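Side-chain contact in response regulator receiver domain protein (CheY-like) (Methylobacillus flagellatus KT, PDB 3I42), which probably acts as a phosphorylatable receiver domain in two-component signalling, although its specific function is unknown: residues A64-L69 with S78-V83. Sequence-based numbering, arbitrary orientation.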
# COMPACT_ATOMS: atom_id res chain seq x y z
N ALA A 64 -2.18 12.66 8.04
CA ALA A 64 -3.35 13.51 8.16
C ALA A 64 -3.46 14.41 6.91
O ALA A 64 -4.55 14.70 6.43
CB ALA A 64 -3.28 14.35 9.44
N LEU A 65 -2.33 14.83 6.36
CA LEU A 65 -2.40 15.67 5.15
C LEU A 65 -2.93 14.93 3.92
O LEU A 65 -3.73 15.48 3.17
CB LEU A 65 -1.05 16.35 4.83
CG LEU A 65 -1.07 17.24 3.59
CD1 LEU A 65 -2.00 18.47 3.77
CD2 LEU A 65 0.32 17.71 3.28
N VAL A 66 -2.50 13.69 3.69
CA VAL A 66 -2.93 13.02 2.45
C VAL A 66 -4.46 12.76 2.48
O VAL A 66 -5.12 12.84 1.45
CB VAL A 66 -2.12 11.74 2.17
CG1 VAL A 66 -2.49 10.67 3.12
CG2 VAL A 66 -2.35 11.26 0.73
N LYS A 67 -5.01 12.49 3.65
CA LYS A 67 -6.47 12.35 3.82
C LYS A 67 -7.20 13.61 3.42
O LYS A 67 -8.24 13.50 2.79
CB LYS A 67 -6.84 12.03 5.25
CG LYS A 67 -6.42 10.70 5.72
CD LYS A 67 -6.80 10.54 7.19
CE LYS A 67 -6.41 9.16 7.69
NZ LYS A 67 -5.99 9.24 9.13
N GLN A 68 -6.66 14.78 3.76
CA GLN A 68 -7.27 16.06 3.31
C GLN A 68 -7.18 16.28 1.82
O GLN A 68 -8.17 16.66 1.18
CB GLN A 68 -6.66 17.31 3.98
CG GLN A 68 -6.30 17.27 5.48
CD GLN A 68 -7.39 16.68 6.37
OE1 GLN A 68 -8.52 17.16 6.36
NE2 GLN A 68 -7.04 15.65 7.18
N LEU A 69 -5.99 16.07 1.25
CA LEU A 69 -5.75 16.30 -0.18
C LEU A 69 -6.59 15.39 -1.07
O LEU A 69 -7.13 15.84 -2.09
CB LEU A 69 -4.26 16.14 -0.53
CG LEU A 69 -3.25 17.03 0.19
CD1 LEU A 69 -1.80 16.66 -0.22
CD2 LEU A 69 -3.51 18.51 -0.07
N SER A 78 -4.61 12.62 -8.28
CA SER A 78 -3.16 12.59 -8.20
C SER A 78 -2.73 11.26 -7.63
O SER A 78 -3.52 10.59 -6.97
CB SER A 78 -2.66 13.70 -7.28
OG SER A 78 -3.16 14.96 -7.68
N LYS A 79 -1.47 10.88 -7.87
CA LYS A 79 -0.85 9.79 -7.13
C LYS A 79 -0.09 10.44 -6.01
O LYS A 79 0.48 11.52 -6.21
CB LYS A 79 0.09 9.03 -8.03
CG LYS A 79 -0.57 8.44 -9.27
CD LYS A 79 -1.17 7.10 -9.00
CE LYS A 79 -2.69 7.21 -8.91
NZ LYS A 79 -3.36 5.94 -9.31
N PHE A 80 -0.11 9.80 -4.83
CA PHE A 80 0.43 10.36 -3.60
C PHE A 80 1.52 9.45 -3.13
O PHE A 80 1.30 8.24 -3.03
CB PHE A 80 -0.67 10.47 -2.49
CG PHE A 80 -1.76 11.45 -2.84
CD1 PHE A 80 -1.62 12.79 -2.55
CD2 PHE A 80 -2.91 11.03 -3.53
CE1 PHE A 80 -2.59 13.73 -2.94
CE2 PHE A 80 -3.91 11.94 -3.90
CZ PHE A 80 -3.73 13.30 -3.61
N VAL A 81 2.68 10.04 -2.80
CA VAL A 81 3.89 9.29 -2.44
C VAL A 81 4.31 9.71 -1.05
O VAL A 81 4.45 10.90 -0.79
CB VAL A 81 5.07 9.67 -3.41
CG1 VAL A 81 6.24 8.72 -3.24
CG2 VAL A 81 4.59 9.68 -4.86
N ALA A 82 4.52 8.75 -0.16
CA ALA A 82 5.01 9.01 1.20
C ALA A 82 6.52 9.04 1.17
O ALA A 82 7.15 8.14 0.62
CB ALA A 82 4.59 7.90 2.14
N VAL A 83 7.10 10.02 1.83
CA VAL A 83 8.54 10.12 1.87
C VAL A 83 8.92 10.09 3.34
O VAL A 83 8.60 11.01 4.08
CB VAL A 83 9.02 11.43 1.21
CG1 VAL A 83 10.51 11.62 1.40
CG2 VAL A 83 8.60 11.46 -0.28
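Phe80 of strand 79-84 packs against Val66 and Leu69, one turn apart on helix 62-71, and its side chain meets them in succession. At the root of the side chain, Phe80 CB lies 3.7 Å from Val66 CG2. The same methyl then approaches the ring at an oblique angle, with CG2 of Val66 3.6 Å from CG of Phe80 and nearly as close to CD1. Farther out the partner changes: Phe80 CE1 is 3.8 Å from Leu69 CB, and Leu69 CD1 lies 4.1 Å from the same CE1. With CG of Phe80 anti to its own carbonyl carbon (chi1 -65°), the ring is carried from Val66 CG2 to Leu69 CB, while Val66 presents CG2 by placing it opposite the backbone N. No hydrogen bond crosses between 64-69 and 78-83; the contact is wholly apolar and all three residues are buried. It joins helix 62-71 to the second strand of the right-handed beta-alpha-beta crossover 50-54, 62-71, 79-84, part of the CheY-like fold. Ile53 of the adjacent parallel strand 50-54 touches both Val66 and Leu69, Leu40 and Met43 of helix 36-45 touch Leu69, and Phe99 packs on Val66, while Val81 points to the other side of the sheet.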